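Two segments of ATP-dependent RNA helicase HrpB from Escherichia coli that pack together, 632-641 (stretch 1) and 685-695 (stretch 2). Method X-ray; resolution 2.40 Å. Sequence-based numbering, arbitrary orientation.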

# COMPACT_ATOMS: atom_id res chain seq x y z
N GLU A 632 43.30 -5.70 0.12
CA GLU A 632 42.80 -6.98 0.63
C GLU A 632 41.36 -6.91 1.17
O GLU A 632 40.54 -7.80 0.88
CB GLU A 632 43.73 -7.50 1.73
CG GLU A 632 43.33 -8.85 2.24
CD GLU A 632 44.16 -9.28 3.43
OE1 GLU A 632 44.25 -8.50 4.40
OE2 GLU A 632 44.74 -10.38 3.37
N ALA A 633 41.06 -5.89 1.96
CA ALA A 633 39.69 -5.68 2.47
C ALA A 633 38.72 -5.50 1.33
O ALA A 633 37.66 -6.10 1.33
CB ALA A 633 39.62 -4.48 3.41
N GLU A 634 39.08 -4.67 0.36
CA GLU A 634 38.21 -4.39 -0.79
C GLU A 634 38.01 -5.64 -1.63
O GLU A 634 36.89 -5.92 -2.06
CB GLU A 634 38.79 -3.26 -1.65
CG GLU A 634 38.04 -3.00 -2.95
CD GLU A 634 36.58 -2.57 -2.72
OE1 GLU A 634 36.25 -2.10 -1.61
OE2 GLU A 634 35.75 -2.69 -3.66
N GLN A 635 39.08 -6.39 -1.87
CA GLN A 635 38.99 -7.66 -2.61
C GLN A 635 38.07 -8.64 -1.88
O GLN A 635 37.27 -9.34 -2.51
CB GLN A 635 40.38 -8.27 -2.82
CG GLN A 635 41.13 -7.68 -4.02
CD GLN A 635 40.42 -7.97 -5.32
OE1 GLN A 635 40.36 -9.13 -5.78
NE2 GLN A 635 39.82 -6.94 -5.91
N LEU A 636 38.16 -8.69 -0.55
CA LEU A 636 37.26 -9.50 0.24
C LEU A 636 35.82 -9.05 0.00
O LEU A 636 34.95 -9.86 -0.31
CB LEU A 636 37.61 -9.44 1.74
CG LEU A 636 36.65 -10.19 2.69
CD1 LEU A 636 36.59 -11.69 2.41
CD2 LEU A 636 37.04 -9.97 4.13
N ARG A 637 35.58 -7.75 0.11
CA ARG A 637 34.24 -7.22 -0.12
C ARG A 637 33.75 -7.63 -1.52
O ARG A 637 32.64 -8.11 -1.65
CB ARG A 637 34.19 -5.70 0.04
CG ARG A 637 32.74 -5.18 0.10
CD ARG A 637 32.67 -3.66 0.07
NE ARG A 637 33.23 -3.14 -1.17
CZ ARG A 637 32.53 -2.91 -2.27
NH1 ARG A 637 31.22 -3.12 -2.29
NH2 ARG A 637 33.13 -2.44 -3.36
N LEU A 638 34.60 -7.49 -2.54
CA LEU A 638 34.25 -7.90 -3.89
C LEU A 638 34.03 -9.43 -3.98
O LEU A 638 33.11 -9.90 -4.67
CB LEU A 638 35.33 -7.44 -4.87
CG LEU A 638 35.39 -5.93 -5.10
CD1 LEU A 638 36.59 -5.50 -5.94
CD2 LEU A 638 34.10 -5.50 -5.78
N ARG A 639 34.85 -10.21 -3.28
CA ARG A 639 34.65 -11.66 -3.27
C ARG A 639 33.32 -12.05 -2.66
O ARG A 639 32.66 -13.00 -3.11
CB ARG A 639 35.79 -12.36 -2.54
CG ARG A 639 37.06 -12.36 -3.37
CD ARG A 639 38.31 -12.57 -2.52
NE ARG A 639 38.27 -13.91 -1.93
CZ ARG A 639 38.88 -14.22 -0.80
NH1 ARG A 639 39.58 -13.29 -0.15
NH2 ARG A 639 38.78 -15.44 -0.31
N LEU A 640 32.90 -11.31 -1.63
CA LEU A 640 31.58 -11.53 -1.02
C LEU A 640 30.44 -11.21 -2.00
O LEU A 640 29.45 -11.93 -2.07
CB LEU A 640 31.44 -10.70 0.26
CG LEU A 640 32.28 -11.29 1.40
CD1 LEU A 640 32.31 -10.35 2.62
CD2 LEU A 640 31.74 -12.68 1.76
N LEU A 641 30.62 -10.14 -2.78
CA LEU A 641 29.65 -9.78 -3.79
C LEU A 641 29.55 -10.89 -4.83
O LEU A 641 28.44 -11.28 -5.20
CB LEU A 641 30.01 -8.47 -4.49
CG LEU A 641 29.85 -7.16 -3.72
CD1 LEU A 641 30.29 -5.97 -4.59
CD2 LEU A 641 28.42 -6.99 -3.22
N ASP A 685 40.79 -3.09 11.59
CA ASP A 685 41.08 -4.12 10.60
C ASP A 685 39.82 -4.46 9.85
O ASP A 685 39.05 -5.35 10.26
CB ASP A 685 41.68 -5.36 11.26
CG ASP A 685 42.33 -6.30 10.26
OD1 ASP A 685 41.89 -6.36 9.09
OD2 ASP A 685 43.29 -6.99 10.63
N ILE A 686 39.63 -3.76 8.74
CA ILE A 686 38.39 -3.84 7.98
C ILE A 686 38.18 -5.22 7.39
O ILE A 686 37.04 -5.69 7.33
CB ILE A 686 38.37 -2.76 6.86
CG1 ILE A 686 38.33 -1.35 7.49
CG2 ILE A 686 37.21 -2.97 5.89
CD1 ILE A 686 37.18 -1.13 8.44
N TYR A 687 39.27 -5.84 6.96
CA TYR A 687 39.25 -7.20 6.39
C TYR A 687 38.76 -8.20 7.41
O TYR A 687 37.94 -9.05 7.11
CB TYR A 687 40.65 -7.61 5.92
CG TYR A 687 40.78 -9.08 5.57
CD1 TYR A 687 41.18 -10.03 6.52
CD2 TYR A 687 40.51 -9.53 4.28
CE1 TYR A 687 41.30 -11.40 6.19
CE2 TYR A 687 40.65 -10.86 3.93
CZ TYR A 687 41.04 -11.80 4.89
OH TYR A 687 41.15 -13.12 4.54
N GLN A 688 39.31 -8.12 8.62
CA GLN A 688 38.91 -9.03 9.68
C GLN A 688 37.45 -8.82 10.06
O GLN A 688 36.72 -9.77 10.32
CB GLN A 688 39.81 -8.86 10.89
CG GLN A 688 40.01 -10.16 11.63
CD GLN A 688 40.63 -11.23 10.74
OE1 GLN A 688 41.73 -11.04 10.21
NE2 GLN A 688 39.91 -12.33 10.54
N ALA A 689 37.02 -7.56 10.09
CA ALA A 689 35.65 -7.23 10.48
C ALA A 689 34.65 -7.78 9.46
O ALA A 689 33.67 -8.42 9.84
CB ALA A 689 35.48 -5.72 10.63
N LEU A 690 34.90 -7.54 8.18
CA LEU A 690 34.09 -8.15 7.12
C LEU A 690 34.09 -9.68 7.19
O LEU A 690 33.05 -10.32 7.09
CB LEU A 690 34.60 -7.70 5.75
CG LEU A 690 34.23 -6.27 5.38
CD1 LEU A 690 34.81 -5.95 4.04
CD2 LEU A 690 32.72 -6.11 5.37
N ARG A 691 35.27 -10.27 7.39
CA ARG A 691 35.39 -11.72 7.47
C ARG A 691 34.64 -12.24 8.70
O ARG A 691 34.18 -13.39 8.72
CB ARG A 691 36.87 -12.12 7.50
CG ARG A 691 37.14 -13.55 7.19
CD ARG A 691 38.62 -13.79 7.04
NE ARG A 691 38.88 -15.12 6.49
CZ ARG A 691 39.04 -16.21 7.24
NH1 ARG A 691 38.98 -16.11 8.56
NH2 ARG A 691 39.26 -17.38 6.66
N GLY A 692 34.51 -11.38 9.71
CA GLY A 692 33.78 -11.71 10.92
C GLY A 692 32.31 -11.97 10.64
O GLY A 692 31.66 -12.68 11.41
N LEU A 693 31.79 -11.41 9.55
CA LEU A 693 30.40 -11.65 9.12
C LEU A 693 30.10 -13.13 8.78
O LEU A 693 28.94 -13.52 8.69
CB LEU A 693 30.05 -10.77 7.92
CG LEU A 693 30.02 -9.26 8.22
CD1 LEU A 693 29.95 -8.38 6.97
CD2 LEU A 693 28.86 -8.95 9.13
N LEU A 694 31.14 -13.94 8.59
CA LEU A 694 30.97 -15.34 8.19
C LEU A 694 31.31 -16.26 9.32
O LEU A 694 32.26 -16.01 10.06
CB LEU A 694 31.86 -15.68 7.00
CG LEU A 694 31.71 -14.82 5.74
CD1 LEU A 694 32.78 -15.23 4.75
CD2 LEU A 694 30.33 -14.99 5.15
N ASP A 695 30.55 -17.34 9.47
CA ASP A 695 30.94 -18.37 10.42
C ASP A 695 32.17 -19.10 9.87
O ASP A 695 32.61 -18.85 8.74
CB ASP A 695 29.78 -19.35 10.73
CG ASP A 695 29.25 -20.09 9.50
OD1 ASP A 695 30.03 -20.54 8.64
OD2 ASP A 695 28.01 -20.26 9.42
O HOH W 1 41.83 -13.49 1.98

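Stretch 1 is helical throughout, a segment of a longer helix, while stretch 2 enters its own helix at Ile686 after a capping residue, Asp685, whose OD1 accepts a hydrogen bond from Gln688 N at 3.2 Å. The two helices run in nearly the same direction, 22° apart, and their axes approach to 8.7 Å. The backbones come nearest at Ala633 and Tyr687, where the two CA atoms lie 4.2 Å apart; farther along, the CA atoms of Arg637 and Leu690 are already separated by 7.3 Å. The first rule of this contact is therefore a small residue at the tight point. Ala633, buried, offers a single methyl, and its CB sits 3.8 Å from Ile686 CG2 and 3.8 Å from Tyr687 N, so side chain and backbone of the partner pack against it directly.

Where the backbones separate, leucines fill the space. Leu636 points toward stretch 2 with chi1 t and chi2 p, which places its CD2 3.2 Å from Tyr687 O, 3.5 Å from Tyr687 CD2 and 3.7 Å from Leu690 CB. One methyl thus meets a backbone carbonyl, an aromatic ring and an aliphatic chain. The carbonyl needs no polar partner from the other helix, because Tyr687 O already accepts from Arg691 N at 2.9 Å. From the other side Leu690, chi1 m and chi2 t, reaches back until its CD1 is 3.9 Å from Ala633 O and 4.1 Å from Arg637 CB. Beyond the helical part of stretch 2, the buried Leu694 extends the apolar contact, its CD1 4.1 Å from Leu640 CD2.

Tyr687 loses more surface to the partner than any other residue here, 102 of the 506 Å² buried in total. Its ring edge lies near Ala633 CA, and Glu632 spans one face: the aliphatic CG comes within 3.5 Å of Tyr687 CD2, and the carboxylate OE1 lies over the ring. A long, partly aliphatic residue suits this exposed border. The tyrosine also brings a hydroxyl to a water, which lies 2.7 Å from Tyr687 OH and accepts from Arg639 NH1 at 3.1 Å, linking the two stretches indirectly.

No direct hydrogen bond or salt bridge joins the stretches; shape and apolar contact do the work. Within stretch 1, Arg637, its end leading away from the partner, forms a salt bridge with Glu634, NH2 to OE2 at 2.6 Å, leaving its CB to pack against Leu690.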